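Local coordinates for AbiEi antitoxin C-terminal domain-containing protein (Mycobacterium tuberculosis, PDB 1ZEL) that probably binds DNA through a winged-helix domain near its N terminus and is related to AbiEi-type antitoxins, its cellular role remaining unestablished, at residues V31-E36 / G62-L67; S23-D28 / K35-Q40. All coordinates share one frame; numbering follows the deposited sequence.

Interaction 1. Residues V31-E36 / G62-L67; sequences VVVTKE and GWLVQL
In the winged-helix domain, Val33 meets Leu64 across the outer strands of the small antiparallel sheet, and Val32, just ahead of strand 33-34, meets Leu67. The two segments share no hydrogen bond. Strand 72-75 supplies backbone partners to both, bonding Val33 through Trp73 and Val65 through Ala74, while the edge strands meet by side chains across it. At Val33 and Leu64 the backbones stay 8.3 Å apart, CA to CA, a separation the aliphatic side chains bridge.

Each valine offers CG2, the methyl anti to its own carbonyl carbon. Val32 CG2 reaches Leu67 CD1 at 4.1 Å, the two side chains crossing obliquely. Val33 CG2 faces Leu64 CD2 at 4.3 Å. The CB of Val33 already points at the opposing segment, whereas Leu64 sets out along it and comes nearer through its branched end. Such distances describe light van der Waals contact. Valine suits the first segment because its beta branch favours an extended backbone and presents a methyl close to the chain; leucine suits the second because its methyls lie one bond further out. Leu64 also packs on Ile55 and Leu58 of helix 51-61, and Val33 on Phe75, so this pair lies in the domain core.

Both segments abut helix ends. Thr34 N-caps helix 35-44, its OG1 bonding Asp37 N. Gly62, at positive phi, is the C-prime residue of the Schellman motif that closes helix 51-61, with backbone angles that suit glycine, since the place of a CB lies hard against the preceding carbonyl O. The order helix 19-28, strand 33-34, helices 35-44 and 51-61, then strands 64-66 and 72-75, with 72-75 mid-sheet, is that of the winged-helix fold.

Interaction 2. Residues S23-D28 / K35-Q40; sequences SGLARD and KEDLTQ
Leu25 carries CG anti to its carbonyl carbon (chi1 -75°), and Leu38 carries its own anti to the backbone N (chi1 -162°), which brings a methyl of each into the space between helices 19-28 and 35-44. The side chains cross at about a right angle, and Leu25 CD1 touches Leu38 CD1 at 4.1 Å. Leucine is apt at both places: the CA atoms of Leu25 and Leu38 are 9.0 Å apart, and the two branched side chains meet between them. Val33 packs against both.

At the border of the apolar patch, Asp37 OD2 lies 4.5 Å from Leu25 CD2, a marginal approach. The carboxylate is engaged chiefly through OD1, in a salt bridge to Arg41 NE. Arg41 NH2 also binds Asp28 OD2, so one guanidinium links the helices and probably offsets the like charges of the two aspartates.

Further round helix 35-44, Thr39 OG1 hydrogen-bonds Lys35 O at 2.8 Å from above the carbonyl plane, while Thr39 N approaches the same oxygen from the opposite face. A leucine contact between the first two helices, bordered by an arginine bridge, fits the three-helix core of a winged-helix domain, in which helix 35-44 would open the helix-turn-helix.

From the N terminus, helix 19-28 leads through a short turn into strand 33-34 and directly on into helix 35-44; interaction 2 closes this tight loop by bringing the two helices together. Interaction 1 starts within that loop, at 31-36, and closes a longer, mainly helical one at 62-67, beyond helix 51-61. The two loops therefore cross, and they share Lys35 and Glu36. Their apolar groups merge: Val33 CG2 lies 3.8 Å from Leu25 CD2, and Leu64 CD1 lies 3.9 Å from Leu38 CD1. Together they tie the first two helices to both edge strands, uniting helices and sheet around one hydrophobic core.

Interaction 1. Residues V31-E36 / G62-L67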
# COMPACT_ATOMS: atom_id res chain seq x y z
N VAL A 31 16.59 9.13 -4.05
CA VAL A 31 15.38 8.39 -4.43
C VAL A 31 14.48 9.28 -5.27
O VAL A 31 13.97 8.86 -6.29
CB VAL A 31 14.55 7.94 -3.23
CG1 VAL A 31 13.44 6.99 -3.72
CG2 VAL A 31 15.42 7.21 -2.20
N VAL A 32 14.31 10.52 -4.81
CA VAL A 32 13.47 11.51 -5.45
C VAL A 32 14.29 12.80 -5.48
O VAL A 32 15.02 13.08 -4.53
CB VAL A 32 12.22 11.77 -4.60
CG1 VAL A 32 11.49 13.00 -5.07
CG2 VAL A 32 11.29 10.55 -4.58
N VAL A 33 14.18 13.55 -6.58
CA VAL A 33 14.82 14.85 -6.71
C VAL A 33 13.78 15.94 -6.48
O VAL A 33 12.85 16.06 -7.26
CB VAL A 33 15.41 15.04 -8.15
CG1 VAL A 33 16.08 16.40 -8.28
CG2 VAL A 33 16.44 13.94 -8.45
N THR A 34 13.97 16.77 -5.45
CA THR A 34 13.08 17.91 -5.25
C THR A 34 13.57 19.10 -6.08
O THR A 34 14.74 19.15 -6.47
CB THR A 34 12.96 18.32 -3.76
OG1 THR A 34 14.21 18.84 -3.31
CG2 THR A 34 12.62 17.11 -2.91
N LYS A 35 12.68 20.06 -6.32
CA LYS A 35 13.07 21.27 -7.02
C LYS A 35 14.21 22.00 -6.29
O LYS A 35 15.11 22.56 -6.94
CB LYS A 35 11.88 22.21 -7.21
CG LYS A 35 12.29 23.45 -8.00
CD LYS A 35 11.11 24.25 -8.44
CE LYS A 35 11.57 25.52 -9.12
NZ LYS A 35 10.36 26.31 -9.41
N GLU A 36 14.19 21.96 -4.95
CA GLU A 36 15.18 22.62 -4.13
C GLU A 36 16.53 21.95 -4.26
O GLU A 36 17.57 22.62 -4.25
CB GLU A 36 14.75 22.61 -2.66
CG GLU A 36 13.49 23.43 -2.34
CD GLU A 36 12.16 22.66 -2.53
OE1 GLU A 36 12.13 21.59 -3.17
OE2 GLU A 36 11.13 23.15 -2.04
N GLY A 62 15.48 13.82 -20.99
CA GLY A 62 15.13 12.49 -20.45
C GLY A 62 15.76 12.10 -19.14
O GLY A 62 15.63 10.94 -18.71
N TRP A 63 16.45 13.05 -18.51
CA TRP A 63 17.16 12.77 -17.26
C TRP A 63 16.26 12.86 -16.03
O TRP A 63 16.49 12.16 -15.07
CB TRP A 63 18.36 13.73 -17.11
CG TRP A 63 19.52 13.38 -18.04
CD1 TRP A 63 19.91 14.07 -19.18
CD2 TRP A 63 20.39 12.26 -17.92
NE1 TRP A 63 21.00 13.43 -19.75
CE2 TRP A 63 21.30 12.31 -19.00
CE3 TRP A 63 20.47 11.18 -17.00
CZ2 TRP A 63 22.30 11.34 -19.19
CZ3 TRP A 63 21.46 10.21 -17.18
CH2 TRP A 63 22.36 10.29 -18.29
N LEU A 64 15.28 13.76 -16.06
CA LEU A 64 14.31 13.93 -14.98
C LEU A 64 12.93 13.60 -15.53
O LEU A 64 12.57 14.03 -16.63
CB LEU A 64 14.33 15.41 -14.49
CG LEU A 64 15.61 15.90 -13.81
CD1 LEU A 64 15.43 17.36 -13.34
CD2 LEU A 64 16.05 14.98 -12.62
N VAL A 65 12.15 12.84 -14.76
CA VAL A 65 10.77 12.53 -15.13
C VAL A 65 9.89 13.04 -14.00
O VAL A 65 10.13 12.71 -12.81
CB VAL A 65 10.55 11.03 -15.35
CG1 VAL A 65 9.05 10.70 -15.50
CG2 VAL A 65 11.32 10.56 -16.60
N GLN A 66 8.92 13.87 -14.36
CA GLN A 66 8.06 14.51 -13.36
C GLN A 66 7.29 13.46 -12.56
O GLN A 66 6.70 12.53 -13.13
CB GLN A 66 7.10 15.51 -14.01
CG GLN A 66 6.47 16.45 -13.01
CD GLN A 66 5.69 17.56 -13.68
OE1 GLN A 66 6.11 18.10 -14.70
NE2 GLN A 66 4.55 17.92 -13.10
N LEU A 67 7.30 13.62 -11.24
CA LEU A 67 6.49 12.77 -10.37
C LEU A 67 5.18 13.46 -9.96
O LEU A 67 5.05 14.67 -10.15
CB LEU A 67 7.31 12.32 -9.15
CG LEU A 67 8.44 11.33 -9.45
CD1 LEU A 67 9.29 11.13 -8.15
CD2 LEU A 67 7.94 9.96 -10.05

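Interaction 2. Residues S23-D28 / K35-Q40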
# COMPACT_ATOMS: atom_id res chain seq x y z
N SER A 23 26.25 14.45 -13.30
CA SER A 23 27.28 13.64 -12.65
C SER A 23 27.06 13.56 -11.14
O SER A 23 27.28 12.52 -10.51
CB SER A 23 28.69 14.15 -12.96
OG SER A 23 29.08 13.73 -14.26
N GLY A 24 26.61 14.66 -10.56
CA GLY A 24 26.34 14.70 -9.13
C GLY A 24 25.16 13.83 -8.73
O GLY A 24 25.19 13.17 -7.67
N LEU A 25 24.09 13.89 -9.52
CA LEU A 25 22.92 13.02 -9.34
C LEU A 25 23.30 11.56 -9.59
O LEU A 25 22.86 10.67 -8.87
CB LEU A 25 21.79 13.46 -10.28
CG LEU A 25 21.05 14.74 -9.84
CD1 LEU A 25 20.16 15.30 -10.98
CD2 LEU A 25 20.25 14.50 -8.60
N ALA A 26 24.15 11.32 -10.60
CA ALA A 26 24.64 9.95 -10.87
C ALA A 26 25.47 9.39 -9.69
O ALA A 26 25.38 8.19 -9.37
CB ALA A 26 25.46 9.96 -12.13
N ARG A 27 26.26 10.24 -9.03
CA ARG A 27 27.04 9.82 -7.86
C ARG A 27 26.14 9.57 -6.64
O ARG A 27 26.32 8.59 -5.90
CB ARG A 27 28.13 10.85 -7.50
CG ARG A 27 29.45 10.73 -8.26
CD ARG A 27 30.55 11.62 -7.66
NE ARG A 27 30.05 12.96 -7.36
CZ ARG A 27 30.08 13.99 -8.19
NH1 ARG A 27 30.62 13.84 -9.41
NH2 ARG A 27 29.57 15.16 -7.81
N ASP A 28 25.19 10.48 -6.43
CA ASP A 28 24.42 10.51 -5.19
C ASP A 28 23.16 9.65 -5.22
O ASP A 28 22.70 9.15 -4.17
CB ASP A 28 24.03 11.97 -4.86
CG ASP A 28 25.24 12.83 -4.55
OD1 ASP A 28 26.33 12.27 -4.35
OD2 ASP A 28 25.08 14.07 -4.48
N LYS A 35 12.68 20.06 -6.32
CA LYS A 35 13.07 21.27 -7.02
C LYS A 35 14.21 22.00 -6.29
O LYS A 35 15.11 22.56 -6.94
CB LYS A 35 11.88 22.21 -7.21
CG LYS A 35 12.29 23.45 -8.00
CD LYS A 35 11.11 24.25 -8.44
CE LYS A 35 11.57 25.52 -9.12
NZ LYS A 35 10.36 26.31 -9.41
N GLU A 36 14.19 21.96 -4.95
CA GLU A 36 15.18 22.62 -4.13
C GLU A 36 16.53 21.95 -4.26
O GLU A 36 17.57 22.62 -4.25
CB GLU A 36 14.75 22.61 -2.66
CG GLU A 36 13.49 23.43 -2.34
CD GLU A 36 12.16 22.66 -2.53
OE1 GLU A 36 12.13 21.59 -3.17
OE2 GLU A 36 11.13 23.15 -2.04
N ASP A 37 16.53 20.62 -4.34
CA ASP A 37 17.74 19.83 -4.52
C ASP A 37 18.35 20.15 -5.88
O ASP A 37 19.56 20.37 -6.01
CB ASP A 37 17.39 18.32 -4.40
CG ASP A 37 18.61 17.39 -4.59
OD1 ASP A 37 19.77 17.84 -4.45
OD2 ASP A 37 18.41 16.17 -4.86
N LEU A 38 17.53 20.17 -6.92
CA LEU A 38 18.05 20.53 -8.23
C LEU A 38 18.58 21.96 -8.28
O LEU A 38 19.64 22.20 -8.85
CB LEU A 38 17.00 20.30 -9.33
CG LEU A 38 17.77 20.27 -10.66
CD1 LEU A 38 18.16 18.83 -11.03
CD2 LEU A 38 17.00 20.94 -11.73
N THR A 39 17.85 22.91 -7.67
CA THR A 39 18.28 24.32 -7.63
C THR A 39 19.68 24.47 -7.01
O THR A 39 20.54 25.19 -7.54
CB THR A 39 17.27 25.22 -6.84
OG1 THR A 39 15.98 25.16 -7.47
CG2 THR A 39 17.72 26.66 -6.81
N GLN A 40 19.91 23.80 -5.87
CA GLN A 40 21.18 23.82 -5.18
C GLN A 40 22.28 23.20 -6.05
O GLN A 40 23.38 23.72 -6.11
CB GLN A 40 21.06 23.09 -3.83
CG GLN A 40 22.36 22.90 -3.05
CD GLN A 40 23.11 24.18 -2.76
OE1 GLN A 40 22.56 25.29 -2.88
NE2 GLN A 40 24.37 24.05 -2.35